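Local structure of probable glutathione S-transferase (Bordetella bronchiseptica RB50, 3H1N) at residues D23-D28 with E57-D62; L109-L114 with W181-L186; D120-A125 with D240-H245; V144-A149 with P247-A252; S187-V192 with A215-V220. The protein probably transfers glutathione, through its cysteine sulfur, to electrophilic compounds, as other members of the glutathione S-transferase family do. One frame throughout, in Å; residues are numbered along the deposited sequence.

Interaction 1: D23-D28 with E57-D62; sequences DLWYWD and EDMLDD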
# COMPACT_ATOMS: atom_id res chain seq x y z
N ASP B 23 6.59 15.95 14.29
CA ASP B 23 5.68 15.27 15.22
C ASP B 23 5.16 13.96 14.62
O ASP B 23 4.41 13.97 13.63
CB ASP B 23 4.50 16.17 15.60
CG ASP B 23 4.89 17.33 16.50
OD1 ASP B 23 5.82 17.21 17.33
OD2 ASP B 23 4.24 18.38 16.39
N LEU B 24 5.56 12.85 15.22
CA LEU B 24 5.04 11.53 14.84
C LEU B 24 3.84 11.21 15.71
O LEU B 24 3.92 11.26 16.94
CB LEU B 24 6.11 10.44 15.02
CG LEU B 24 5.68 8.99 14.76
CD1 LEU B 24 5.17 8.82 13.32
CD2 LEU B 24 6.82 7.99 15.10
N TRP B 25 2.71 10.90 15.06
CA TRP B 25 1.50 10.51 15.76
C TRP B 25 1.16 9.04 15.44
O TRP B 25 0.79 8.71 14.31
CB TRP B 25 0.33 11.41 15.35
CG TRP B 25 0.41 12.80 15.90
CD1 TRP B 25 0.93 13.89 15.28
CD2 TRP B 25 -0.03 13.24 17.20
NE1 TRP B 25 0.83 15.00 16.10
CE2 TRP B 25 0.24 14.63 17.28
CE3 TRP B 25 -0.63 12.60 18.29
CZ2 TRP B 25 -0.07 15.39 18.41
CZ3 TRP B 25 -0.94 13.36 19.42
CH2 TRP B 25 -0.67 14.74 19.47
N TYR B 26 1.35 8.17 16.44
CA TYR B 26 0.98 6.76 16.32
C TYR B 26 0.60 6.17 17.68
O TYR B 26 1.13 6.61 18.71
CB TYR B 26 2.10 5.91 15.67
CG TYR B 26 1.60 4.52 15.36
CD1 TYR B 26 0.64 4.32 14.37
CD2 TYR B 26 2.03 3.41 16.11
CE1 TYR B 26 0.13 3.05 14.10
CE2 TYR B 26 1.51 2.13 15.85
CZ TYR B 26 0.56 1.96 14.84
OH TYR B 26 0.04 0.73 14.54
N TRP B 27 -0.29 5.18 17.67
CA TRP B 27 -0.74 4.47 18.89
C TRP B 27 0.42 4.11 19.81
O TRP B 27 1.46 3.65 19.35
CB TRP B 27 -1.51 3.19 18.53
CG TRP B 27 -2.66 3.43 17.58
CD1 TRP B 27 -2.72 3.08 16.27
CD2 TRP B 27 -3.88 4.10 17.89
NE1 TRP B 27 -3.93 3.50 15.72
CE2 TRP B 27 -4.66 4.12 16.71
CE3 TRP B 27 -4.41 4.67 19.05
CZ2 TRP B 27 -5.93 4.71 16.66
CZ3 TRP B 27 -5.68 5.25 19.00
CH2 TRP B 27 -6.42 5.26 17.80
N ASP B 28 0.23 4.33 21.10
CA ASP B 28 1.17 3.87 22.12
C ASP B 28 0.87 2.39 22.38
O ASP B 28 -0.19 1.91 22.00
CB ASP B 28 0.99 4.69 23.41
CG ASP B 28 2.17 4.56 24.39
OD1 ASP B 28 3.15 3.84 24.12
OD2 ASP B 28 2.10 5.19 25.46
N GLU B 57 -1.24 14.38 25.90
CA GLU B 57 -1.51 14.51 24.47
C GLU B 57 -2.64 13.60 24.05
O GLU B 57 -2.73 12.46 24.52
CB GLU B 57 -0.27 14.17 23.65
CG GLU B 57 0.92 15.10 23.86
CD GLU B 57 0.74 16.48 23.24
OE1 GLU B 57 -0.19 16.67 22.44
OE2 GLU B 57 1.54 17.37 23.57
N ASP B 58 -3.50 14.08 23.17
CA ASP B 58 -4.65 13.32 22.70
C ASP B 58 -4.63 13.21 21.18
O ASP B 58 -4.98 14.17 20.48
CB ASP B 58 -5.96 13.98 23.18
CG ASP B 58 -7.21 13.19 22.79
OD1 ASP B 58 -7.12 12.13 22.12
OD2 ASP B 58 -8.31 13.65 23.15
N MSE B 59 -4.24 12.04 20.68
CA MSE B 59 -4.13 11.84 19.24
C MSE B 59 -5.46 11.92 18.50
O MSE B 59 -5.54 12.56 17.44
CB MSE B 59 -3.44 10.52 18.92
CG MSE B 59 -3.19 10.33 17.43
SE MSE B 59 -2.14 8.79 17.07
CE MSE B 59 -3.27 7.46 17.92
N LEU B 60 -6.48 11.27 19.05
CA LEU B 60 -7.82 11.29 18.45
C LEU B 60 -8.31 12.73 18.29
O LEU B 60 -8.89 13.06 17.25
CB LEU B 60 -8.83 10.47 19.27
CG LEU B 60 -8.90 8.94 19.12
CD1 LEU B 60 -9.07 8.51 17.67
CD2 LEU B 60 -7.68 8.24 19.73
N ASP B 61 -8.05 13.56 19.30
CA ASP B 61 -8.33 15.00 19.23
C ASP B 61 -7.49 15.66 18.14
O ASP B 61 -8.02 16.44 17.33
CB ASP B 61 -8.07 15.70 20.57
CG ASP B 61 -8.29 17.22 20.49
OD1 ASP B 61 -9.44 17.64 20.23
OD2 ASP B 61 -7.33 17.99 20.71
N ASP B 62 -6.19 15.37 18.14
CA ASP B 62 -5.29 15.97 17.16
C ASP B 62 -5.72 15.65 15.73
O ASP B 62 -5.68 16.52 14.86
CB ASP B 62 -3.85 15.52 17.37
CG ASP B 62 -2.91 16.21 16.41
OD1 ASP B 62 -2.48 17.33 16.73
OD2 ASP B 62 -2.62 15.64 15.34
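Trp25 meets Asp62, Met59 and Glu57 at the start of helix 59-65 with different parts of its indole. Over one face stands Asp62: its CB is 3.9 Å from the centroid of the six-membered ring, and its carboxylate is stacked on the indole with the two planes only 16° apart. Asp62 OD2 is 3.6 Å from Trp25 NE1 and lies above the ring, a stacked placement and not a hydrogen bond; that oxygen is instead held by Tyr76 OH and a salt bridge to Arg66. Glu57 comes to the rim, its OE1 near the ring plane and 3.6 Å from Trp25 CH2. Met59, a selenomethionine, joins the two tryptophans. Its CG, anti to the backbone N (chi1 -175°), slides past Trp25 CE3 at 3.5 Å, and SE passes the backbone at Tyr26 N. A bend at chi3 (57°) then turns CE over the face of Trp27, 3.4 Å from the centroid of its six-membered ring, a CH-pi contact within a Met-aromatic pair. Leu60 CD2 adds a contact of 3.7 Å to Trp27 CZ3. Asp58 N-caps the helix through a weak bond from Asp61 N. The contact thus seats helix 59-65 beside the end of strand 22-25 in the thioredoxin-like N-terminal domain, where Trp25 also meets Tyr76 and Val78 of the antiparallel strand 76-79.

Interaction 2: L109-L114 with W181-L186; sequences LWVNQL and WSYADL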
# COMPACT_ATOMS: atom_id res chain seq x y z
N LEU B 109 11.86 4.90 -6.95
CA LEU B 109 10.72 4.06 -7.32
C LEU B 109 10.90 2.62 -6.85
O LEU B 109 9.94 1.98 -6.42
CB LEU B 109 10.48 4.11 -8.83
CG LEU B 109 10.01 5.46 -9.37
CD1 LEU B 109 10.08 5.52 -10.88
CD2 LEU B 109 8.61 5.81 -8.85
N TRP B 110 12.14 2.11 -6.94
CA TRP B 110 12.48 0.76 -6.49
C TRP B 110 12.30 0.63 -4.98
O TRP B 110 11.67 -0.32 -4.51
CB TRP B 110 13.91 0.39 -6.93
CG TRP B 110 14.50 -0.91 -6.40
CD1 TRP B 110 15.71 -1.05 -5.77
CD2 TRP B 110 13.93 -2.23 -6.48
NE1 TRP B 110 15.93 -2.38 -5.45
CE2 TRP B 110 14.86 -3.12 -5.88
CE3 TRP B 110 12.73 -2.74 -7.00
CZ2 TRP B 110 14.61 -4.50 -5.77
CZ3 TRP B 110 12.49 -4.12 -6.91
CH2 TRP B 110 13.42 -4.98 -6.29
N VAL B 111 12.83 1.59 -4.23
CA VAL B 111 12.65 1.59 -2.78
C VAL B 111 11.16 1.70 -2.39
O VAL B 111 10.71 1.02 -1.46
CB VAL B 111 13.55 2.66 -2.08
CG1 VAL B 111 13.22 2.80 -0.59
CG2 VAL B 111 15.01 2.26 -2.23
N ASN B 112 10.42 2.55 -3.09
CA ASN B 112 9.00 2.72 -2.83
C ASN B 112 8.22 1.41 -3.04
O ASN B 112 7.43 1.02 -2.18
CB ASN B 112 8.40 3.86 -3.69
CG ASN B 112 6.98 4.23 -3.28
OD1 ASN B 112 6.68 4.38 -2.09
ND2 ASN B 112 6.09 4.39 -4.27
N GLN B 113 8.49 0.71 -4.14
CA GLN B 113 7.78 -0.55 -4.35
C GLN B 113 8.20 -1.64 -3.36
O GLN B 113 7.36 -2.42 -2.94
CB GLN B 113 7.82 -1.05 -5.80
CG GLN B 113 9.11 -1.66 -6.28
CD GLN B 113 8.96 -2.19 -7.70
OE1 GLN B 113 8.75 -1.42 -8.63
NE2 GLN B 113 9.06 -3.50 -7.87
N LEU B 114 9.47 -1.66 -2.99
CA LEU B 114 9.92 -2.58 -1.95
C LEU B 114 9.18 -2.31 -0.64
O LEU B 114 8.69 -3.25 0.00
CB LEU B 114 11.43 -2.46 -1.73
CG LEU B 114 12.36 -3.14 -2.75
CD1 LEU B 114 13.80 -2.67 -2.56
CD2 LEU B 114 12.26 -4.69 -2.68
N TRP B 181 22.44 1.65 3.56
CA TRP B 181 21.05 1.28 3.86
C TRP B 181 20.08 2.36 3.39
O TRP B 181 20.41 3.54 3.38
CB TRP B 181 20.81 0.96 5.35
CG TRP B 181 21.09 2.09 6.34
CD1 TRP B 181 22.24 2.27 7.06
CD2 TRP B 181 20.20 3.15 6.73
NE1 TRP B 181 22.12 3.39 7.87
CE2 TRP B 181 20.88 3.95 7.68
CE3 TRP B 181 18.90 3.51 6.36
CZ2 TRP B 181 20.30 5.09 8.27
CZ3 TRP B 181 18.32 4.65 6.94
CH2 TRP B 181 19.02 5.42 7.88
N SER B 182 18.89 1.91 2.98
CA SER B 182 17.75 2.77 2.67
C SER B 182 16.66 2.46 3.69
O SER B 182 16.78 1.51 4.47
CB SER B 182 17.23 2.48 1.26
OG SER B 182 16.53 1.24 1.25
N TYR B 183 15.57 3.24 3.70
CA TYR B 183 14.51 2.95 4.67
C TYR B 183 13.84 1.58 4.45
O TYR B 183 13.36 0.98 5.40
CB TYR B 183 13.49 4.07 4.75
CG TYR B 183 12.69 4.33 3.50
CD1 TYR B 183 11.62 3.50 3.14
CD2 TYR B 183 12.95 5.45 2.71
CE1 TYR B 183 10.85 3.77 2.00
CE2 TYR B 183 12.18 5.72 1.57
CZ TYR B 183 11.14 4.87 1.22
OH TYR B 183 10.36 5.15 0.10
N ALA B 184 13.83 1.10 3.20
CA ALA B 184 13.30 -0.23 2.89
C ALA B 184 14.15 -1.35 3.55
O ALA B 184 13.60 -2.39 3.96
CB ALA B 184 13.19 -0.44 1.39
N ASP B 185 15.45 -1.14 3.65
CA ASP B 185 16.31 -2.08 4.38
C ASP B 185 15.94 -2.15 5.86
O ASP B 185 15.91 -3.26 6.44
CB ASP B 185 17.81 -1.74 4.22
CG ASP B 185 18.26 -1.77 2.78
OD1 ASP B 185 18.49 -2.87 2.24
OD2 ASP B 185 18.41 -0.68 2.19
N LEU B 186 15.66 -1.00 6.48
CA LEU B 186 15.23 -0.98 7.89
C LEU B 186 13.88 -1.66 8.06
O LEU B 186 13.67 -2.43 9.00
CB LEU B 186 15.16 0.44 8.43
CG LEU B 186 16.39 1.33 8.31
CD1 LEU B 186 16.10 2.66 9.01
CD2 LEU B 186 17.65 0.66 8.90
O HOH W 1 7.96 4.27 0.44
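Val111 packs on Tyr183 and Ala184 where helix 183-198, opened by a capping box, meets helix 105-127 in the all-helical C-terminal domain of the glutathione S-transferase fold. The apolar part centres on Val111 CG1, which sits over one face of the Tyr183 ring, 3.7 Å from its centroid and 21° off the normal, a CH-pi contact. The same methyl reaches Ala184 CB at 3.8 Å, and Leu114 CB lies alongside that alanine. With chi1 at 64°, Tyr183 CG stands between its backbone N and carbonyl carbon, and the ring swings across to helix 105-127. In the capping box, Asp185 OD2 accepts from both Ser182 N and Ser182 OG, while Ser182 OG receives a weak bond from Ala184 N. Polar linkage across the contact runs through water; Asn112 ND2 turns to Asn89 of the second subunit. A single water donates to Asn112 OD1 at 2.8 Å and accepts from Tyr183 OH at 2.6 Å.

Interaction 3: D120-A125 with D240-H245; sequences DLTAEA and DGIFRH
Ala125 and Thr122, one turn apart on helix 105-127, receive Phe243 and Ile242 from the C-terminal loop. Ala125 CB touches Phe243 CE1 at 3.5 Å, and Thr122 OG1 lies at the ring edge, 4.0 Å from Phe243 CZ. Ile242 sends both branches to Thr122: its CG2 is 3.4 Å from Thr122 O, while its CD1 meets Thr122 CG2 at 3.9 Å. Within the loop, Ile242 CG2 also rests over the centre of the Phe243 ring, and the two side chains thus form one apolar surface. A water ties the backbones together, donating to Ala125 O at 2.8 Å and accepting from Arg244 N at 3.1 Å. Further out, Arg244 NE donates to Gly241 O at 2.9 Å, in the carbonyl plane and on a lone pair, which closes the loop on itself. Thr122 OG1 is bonded to Ile118 O, and His129 NE2 to Ile242 O. The loop is thereby laid on the last turns of helix 105-127, with Val191 of helix 183-198 against both Thr122 and Phe243.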
# COMPACT_ATOMS: atom_id res chain seq x y z
N ASP B 120 2.54 -4.91 2.28
CA ASP B 120 1.64 -6.04 1.96
C ASP B 120 1.84 -7.22 2.92
O ASP B 120 0.87 -7.74 3.47
CB ASP B 120 1.76 -6.50 0.48
CG ASP B 120 1.29 -5.44 -0.50
OD1 ASP B 120 0.39 -4.65 -0.16
OD2 ASP B 120 1.81 -5.40 -1.64
N LEU B 121 3.10 -7.62 3.13
CA LEU B 121 3.42 -8.72 4.03
C LEU B 121 3.00 -8.43 5.48
O LEU B 121 2.43 -9.29 6.17
CB LEU B 121 4.92 -9.05 3.96
CG LEU B 121 5.52 -10.04 4.97
CD1 LEU B 121 4.76 -11.38 4.95
CD2 LEU B 121 7.01 -10.26 4.69
N THR B 122 3.26 -7.19 5.91
CA THR B 122 2.90 -6.71 7.24
C THR B 122 1.38 -6.77 7.46
O THR B 122 0.92 -7.27 8.48
CB THR B 122 3.48 -5.25 7.44
OG1 THR B 122 4.92 -5.30 7.43
CG2 THR B 122 3.00 -4.64 8.75
N ALA B 123 0.60 -6.29 6.50
CA ALA B 123 -0.85 -6.38 6.59
C ALA B 123 -1.34 -7.84 6.64
O ALA B 123 -2.31 -8.16 7.36
CB ALA B 123 -1.52 -5.63 5.44
N GLU B 124 -0.67 -8.72 5.89
CA GLU B 124 -1.01 -10.14 5.91
C GLU B 124 -0.68 -10.76 7.26
O GLU B 124 -1.43 -11.61 7.74
CB GLU B 124 -0.34 -10.92 4.75
CG GLU B 124 -0.93 -10.56 3.39
CD GLU B 124 -0.54 -11.51 2.25
OE1 GLU B 124 -0.25 -12.70 2.51
OE2 GLU B 124 -0.58 -11.08 1.08
N ALA B 125 0.40 -10.30 7.89
CA ALA B 125 0.75 -10.77 9.24
C ALA B 125 -0.30 -10.36 10.29
O ALA B 125 -0.45 -11.02 11.33
CB ALA B 125 2.15 -10.29 9.64
N ASP B 240 0.16 -7.25 21.44
CA ASP B 240 -1.12 -7.43 20.75
C ASP B 240 -1.32 -6.38 19.67
O ASP B 240 -2.37 -5.75 19.58
CB ASP B 240 -2.27 -7.49 21.75
CG ASP B 240 -2.16 -8.70 22.64
OD1 ASP B 240 -2.66 -9.78 22.26
OD2 ASP B 240 -1.53 -8.58 23.71
N GLY B 241 -0.29 -6.23 18.85
CA GLY B 241 -0.34 -5.35 17.69
C GLY B 241 -0.53 -6.14 16.42
O GLY B 241 -1.39 -7.01 16.35
N ILE B 242 0.29 -5.83 15.43
CA ILE B 242 0.29 -6.50 14.12
C ILE B 242 0.86 -7.92 14.22
O ILE B 242 0.22 -8.87 13.78
CB ILE B 242 1.11 -5.67 13.09
CG1 ILE B 242 0.36 -4.38 12.75
CG2 ILE B 242 1.41 -6.49 11.80
CD1 ILE B 242 1.16 -3.43 11.93
N PHE B 243 2.05 -8.03 14.81
CA PHE B 243 2.78 -9.30 14.94
C PHE B 243 2.49 -9.94 16.30
O PHE B 243 2.94 -9.45 17.34
CB PHE B 243 4.30 -9.08 14.73
CG PHE B 243 4.64 -8.45 13.39
CD1 PHE B 243 4.67 -9.23 12.23
CD2 PHE B 243 4.94 -7.08 13.29
CE1 PHE B 243 4.99 -8.67 10.99
CE2 PHE B 243 5.26 -6.51 12.05
CZ PHE B 243 5.28 -7.30 10.90
N ARG B 244 1.69 -11.00 16.29
CA ARG B 244 1.21 -11.62 17.51
C ARG B 244 1.60 -13.08 17.55
O ARG B 244 1.37 -13.82 16.59
CB ARG B 244 -0.31 -11.51 17.65
CG ARG B 244 -0.87 -10.09 17.71
CD ARG B 244 -2.36 -10.12 18.01
NE ARG B 244 -2.98 -8.80 17.98
CZ ARG B 244 -4.23 -8.55 18.38
NH1 ARG B 244 -4.98 -9.52 18.89
NH2 ARG B 244 -4.73 -7.32 18.30
N HIS B 245 2.17 -13.50 18.66
CA HIS B 245 2.53 -14.91 18.82
C HIS B 245 1.36 -15.74 19.35
O HIS B 245 1.06 -15.72 20.54
CB HIS B 245 3.76 -15.07 19.71
CG HIS B 245 4.11 -16.50 19.98
ND1 HIS B 245 4.18 -17.45 18.99
CD2 HIS B 245 4.39 -17.15 21.14
CE1 HIS B 245 4.48 -18.62 19.52
NE2 HIS B 245 4.62 -18.46 20.82
O HOH W 2 0.97 -12.01 13.48

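Interaction 4: V144-A149 with P247-A252; sequences VALRRA and PELDGA
Leu249, in a short 3-10 turn near the C-terminus, packs against Ala145 and Ala149, one turn apart on helix 142-167, laying the C-terminal tail on the helical C-terminal domain of the glutathione S-transferase fold. Apolar contacts make up the first group. Ala149 CB meets Leu249 CB at 3.7 Å, and Ala145 CB meets Leu249 CD2 at 3.9 Å. The small alanines let the leucine approach the helix backbone closely: the CA atoms of Ala149 and Leu249 are 5.4 Å apart. A chi1 of -55° sets Leu249 CG anti to the carbonyl carbon and, with an extended chi2, brings CD2 to 3.6 Å from Ala145 O. Leu146 adds an outer flank, its CD2 4.0 Å from Leu249 CD2 and, crossing at about a right angle, 4.0 Å from Glu248 CB. Contacts between methyls and carbonyls form a second group, with Leu146 CD2 at 3.3 Å from Glu248 O and Ala149 CB at 3.5 Å from Leu249 O. Polar bonds lie around the contact: Arg153 takes Leu249 O, Tyr138 and Gln142 hold Glu248 OE2, and the backbone of Arg201 and Arg202 binds the Asp250 carboxylate. Arg147 NH2 and Arg148 NH1 are hydrogen-bonded to Asp140 O and Pro131 O of the second subunit. No hydrogen bond crosses between 144-149 and 247-252, so their fit rests on shape and apolar burial, while polar groups of 247-252 find partners elsewhere in the chain.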
# COMPACT_ATOMS: atom_id res chain seq x y z
N VAL B 144 -11.42 -19.18 11.83
CA VAL B 144 -11.03 -18.61 10.54
C VAL B 144 -9.51 -18.37 10.52
O VAL B 144 -8.83 -18.71 9.55
CB VAL B 144 -11.81 -17.32 10.23
CG1 VAL B 144 -11.40 -16.76 8.87
CG2 VAL B 144 -13.32 -17.59 10.27
N ALA B 145 -8.98 -17.84 11.63
CA ALA B 145 -7.54 -17.59 11.74
C ALA B 145 -6.71 -18.86 11.49
O ALA B 145 -5.69 -18.81 10.81
CB ALA B 145 -7.20 -17.00 13.11
N LEU B 146 -7.17 -20.00 12.01
CA LEU B 146 -6.46 -21.27 11.80
C LEU B 146 -6.33 -21.60 10.29
O LEU B 146 -5.27 -22.06 9.82
CB LEU B 146 -7.17 -22.42 12.53
CG LEU B 146 -7.16 -22.40 14.06
CD1 LEU B 146 -8.20 -23.36 14.60
CD2 LEU B 146 -5.76 -22.72 14.63
N ARG B 147 -7.41 -21.34 9.56
CA ARG B 147 -7.44 -21.57 8.12
C ARG B 147 -6.53 -20.60 7.37
O ARG B 147 -5.71 -21.03 6.54
CB ARG B 147 -8.88 -21.47 7.61
CG ARG B 147 -9.78 -22.61 8.10
CD ARG B 147 -11.22 -22.44 7.67
NE ARG B 147 -11.37 -22.48 6.22
CZ ARG B 147 -12.49 -22.17 5.57
NH1 ARG B 147 -13.58 -21.79 6.22
NH2 ARG B 147 -12.52 -22.24 4.25
N ARG B 148 -6.66 -19.31 7.68
CA ARG B 148 -5.80 -18.30 7.06
C ARG B 148 -4.31 -18.52 7.36
O ARG B 148 -3.46 -18.37 6.47
CB ARG B 148 -6.23 -16.89 7.49
CG ARG B 148 -5.35 -15.82 6.87
CD ARG B 148 -6.13 -14.63 6.36
NE ARG B 148 -5.23 -13.71 5.67
CZ ARG B 148 -5.63 -12.71 4.89
NH1 ARG B 148 -6.92 -12.49 4.68
NH2 ARG B 148 -4.72 -11.95 4.29
N ALA B 149 -3.99 -18.90 8.61
CA ALA B 149 -2.62 -19.18 9.02
C ALA B 149 -1.95 -20.28 8.21
O ALA B 149 -0.77 -20.17 7.85
CB ALA B 149 -2.55 -19.50 10.55
N PRO B 247 0.52 -19.68 19.39
CA PRO B 247 1.05 -21.02 19.06
C PRO B 247 0.16 -21.78 18.06
O PRO B 247 0.67 -22.48 17.17
CB PRO B 247 1.10 -21.72 20.42
CG PRO B 247 1.30 -20.59 21.40
CD PRO B 247 0.46 -19.46 20.85
N GLU B 248 -1.16 -21.62 18.19
CA GLU B 248 -2.12 -22.34 17.32
C GLU B 248 -2.05 -21.95 15.84
O GLU B 248 -2.46 -22.74 14.97
CB GLU B 248 -3.55 -22.24 17.87
CG GLU B 248 -4.17 -20.84 17.85
CD GLU B 248 -3.90 -20.02 19.10
OE1 GLU B 248 -2.91 -20.28 19.83
OE2 GLU B 248 -4.69 -19.08 19.36
N LEU B 249 -1.53 -20.76 15.55
CA LEU B 249 -1.35 -20.30 14.19
C LEU B 249 0.02 -20.64 13.59
O LEU B 249 0.22 -20.51 12.39
CB LEU B 249 -1.62 -18.78 14.11
CG LEU B 249 -2.98 -18.30 14.63
CD1 LEU B 249 -3.19 -16.83 14.27
CD2 LEU B 249 -4.12 -19.15 14.08
N ASP B 250 0.96 -21.11 14.43
CA ASP B 250 2.30 -21.47 13.99
C ASP B 250 2.36 -22.95 13.53
O ASP B 250 1.39 -23.70 13.66
CB ASP B 250 3.30 -21.20 15.14
CG ASP B 250 4.74 -20.96 14.68
OD1 ASP B 250 5.03 -20.91 13.48
OD2 ASP B 250 5.62 -20.81 15.57
N GLY B 251 3.49 -23.35 12.95
CA GLY B 251 3.72 -24.74 12.55
C GLY B 251 5.01 -24.85 11.75
O GLY B 251 5.52 -23.85 11.26
N ALA B 252 5.52 -26.07 11.60
CA ALA B 252 6.75 -26.30 10.84
C ALA B 252 6.57 -25.89 9.37
O ALA B 252 7.50 -25.39 8.72
CB ALA B 252 7.21 -27.75 10.95
OXT ALA B 252 5.49 -26.04 8.80

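Interaction 5: S187-V192 with A215-V220; sequences SLYHVV and ALHARV
Two helices of the glutathione S-transferase C-terminal domain, 183-198 and 211-221, cross nearly at right angles here, with short-segment axes 8.7 Å apart and a signed angle of -105°. Tyr189 and His217 lie at the centre. Their rings are near parallel, planes 19° apart, but slid so far that they barely overlap, with centroids separated by 5.2 Å. The tyrosine edge reaches the other backbone, CD1 standing 3.4 Å from His217 O near the ring plane; in return, Tyr189 O lies in the plane of the imidazole at its edge, 3.5 Å from His217 CD2. Val192 CG1 covers one face of the imidazole, 4.0 Å from its centroid, a CH-pi contact. Val220 CG1, anti to its backbone N (chi1 176°), packs on the base of the tyrosine, 3.5 Å from Tyr189 CG. Leu188 and Leu216 cross at about a right angle, their CD2 atoms 3.7 Å apart. His217 NE2 is hydrogen-bonded to Glu193, which, with Tyr189 O at the ring edge, would restrict rotation of the ring. A carboxylate there would probably favour a protonated imidazole, although the contact itself rests on ring edges, one ring face, methyls and carbonyls, with no hydrogen bond across it.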
# COMPACT_ATOMS: atom_id res chain seq x y z
N SER B 187 12.97 -1.39 7.14
CA SER B 187 11.65 -2.00 7.16
C SER B 187 11.74 -3.52 7.00
O SER B 187 10.98 -4.27 7.63
CB SER B 187 10.79 -1.40 6.04
OG SER B 187 10.57 -0.01 6.30
N LEU B 188 12.68 -3.97 6.17
CA LEU B 188 12.83 -5.40 5.88
C LEU B 188 13.33 -6.10 7.14
O LEU B 188 12.84 -7.18 7.52
CB LEU B 188 13.75 -5.64 4.68
CG LEU B 188 13.95 -7.10 4.20
CD1 LEU B 188 12.61 -7.82 3.92
CD2 LEU B 188 14.86 -7.16 2.97
N TYR B 189 14.30 -5.47 7.80
CA TYR B 189 14.76 -5.97 9.09
C TYR B 189 13.57 -6.11 10.05
O TYR B 189 13.41 -7.14 10.73
CB TYR B 189 15.87 -5.08 9.68
CG TYR B 189 15.85 -5.00 11.19
CD1 TYR B 189 16.58 -5.89 11.98
CD2 TYR B 189 15.09 -4.02 11.84
CE1 TYR B 189 16.52 -5.83 13.36
CE2 TYR B 189 15.02 -3.96 13.20
CZ TYR B 189 15.73 -4.84 13.95
OH TYR B 189 15.65 -4.75 15.31
N HIS B 190 12.71 -5.08 10.09
CA HIS B 190 11.63 -5.08 11.06
C HIS B 190 10.57 -6.15 10.78
O HIS B 190 10.09 -6.80 11.72
CB HIS B 190 10.97 -3.70 11.24
CG HIS B 190 9.93 -3.69 12.32
ND1 HIS B 190 10.25 -3.84 13.65
CD2 HIS B 190 8.58 -3.60 12.26
CE1 HIS B 190 9.14 -3.82 14.38
NE2 HIS B 190 8.11 -3.67 13.55
N VAL B 191 10.19 -6.32 9.52
CA VAL B 191 9.22 -7.35 9.18
C VAL B 191 9.76 -8.77 9.51
O VAL B 191 9.01 -9.65 9.97
CB VAL B 191 8.66 -7.19 7.72
CG1 VAL B 191 9.66 -7.69 6.65
CG2 VAL B 191 7.32 -7.89 7.60
N VAL B 192 11.07 -8.97 9.36
CA VAL B 192 11.68 -10.25 9.75
C VAL B 192 11.65 -10.42 11.29
O VAL B 192 11.37 -11.52 11.79
CB VAL B 192 13.13 -10.41 9.18
CG1 VAL B 192 13.81 -11.64 9.77
CG2 VAL B 192 13.10 -10.50 7.65
N ALA B 215 21.28 -12.25 6.44
CA ALA B 215 22.44 -11.37 6.52
C ALA B 215 22.01 -9.91 6.63
O ALA B 215 22.55 -9.16 7.44
CB ALA B 215 23.37 -11.57 5.33
N LEU B 216 21.03 -9.50 5.82
CA LEU B 216 20.51 -8.13 5.87
C LEU B 216 19.93 -7.83 7.24
O LEU B 216 20.23 -6.79 7.83
CB LEU B 216 19.47 -7.89 4.78
CG LEU B 216 19.00 -6.43 4.88
CD1 LEU B 216 19.26 -5.66 3.62
CD2 LEU B 216 17.56 -6.30 5.36
N HIS B 217 19.12 -8.75 7.74
CA HIS B 217 18.48 -8.62 9.04
C HIS B 217 19.52 -8.39 10.14
O HIS B 217 19.38 -7.46 10.96
CB HIS B 217 17.62 -9.86 9.33
CG HIS B 217 17.10 -9.92 10.73
ND1 HIS B 217 17.68 -10.69 11.71
CD2 HIS B 217 16.07 -9.27 11.32
CE1 HIS B 217 17.02 -10.53 12.85
NE2 HIS B 217 16.04 -9.67 12.63
N ALA B 218 20.56 -9.22 10.14
CA ALA B 218 21.64 -9.12 11.13
C ALA B 218 22.43 -7.81 10.97
O ALA B 218 22.87 -7.24 11.96
CB ALA B 218 22.56 -10.31 11.03
N ARG B 219 22.60 -7.36 9.73
CA ARG B 219 23.37 -6.17 9.44
C ARG B 219 22.68 -4.93 10.03
O ARG B 219 23.31 -4.10 10.69
CB ARG B 219 23.55 -6.03 7.92
CG ARG B 219 24.67 -5.09 7.51
CD ARG B 219 24.87 -5.01 5.99
NE ARG B 219 25.97 -4.09 5.68
CZ ARG B 219 26.32 -3.70 4.46
NH1 ARG B 219 25.65 -4.13 3.40
NH2 ARG B 219 27.33 -2.85 4.30
N VAL B 220 21.37 -4.82 9.81
CA VAL B 220 20.60 -3.71 10.35
C VAL B 220 20.57 -3.72 11.87
O VAL B 220 20.69 -2.68 12.51
CB VAL B 220 19.15 -3.71 9.83
CG1 VAL B 220 18.34 -2.57 10.50
CG2 VAL B 220 19.14 -3.55 8.33

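In the fold
Interaction 1 belongs to the thioredoxin-like N-terminal domain, whereas interactions 2 to 5 join helices and the chain end of the C-terminal domain. Interactions 2 and 5 share helix 183-198 and touch, Leu186 CD2 lying 3.7 Å from Val220 CG1. Interactions 3 and 5 meet at Val191, whose CG2 is 3.5 Å from Thr122 OG1. Interaction 3 leads to interaction 4 along the C-terminal segment, centres 13 Å apart, and Glu124 CG packs on Arg148 NH2. Nearest atoms of interactions 1 and 3 are about 5 Å apart where the domains approach each other, probably close to the cleft that holds substrates in relatives. Interactions 2, 3 and 4 reach the second subunit, interaction 3 through Asp120 alone.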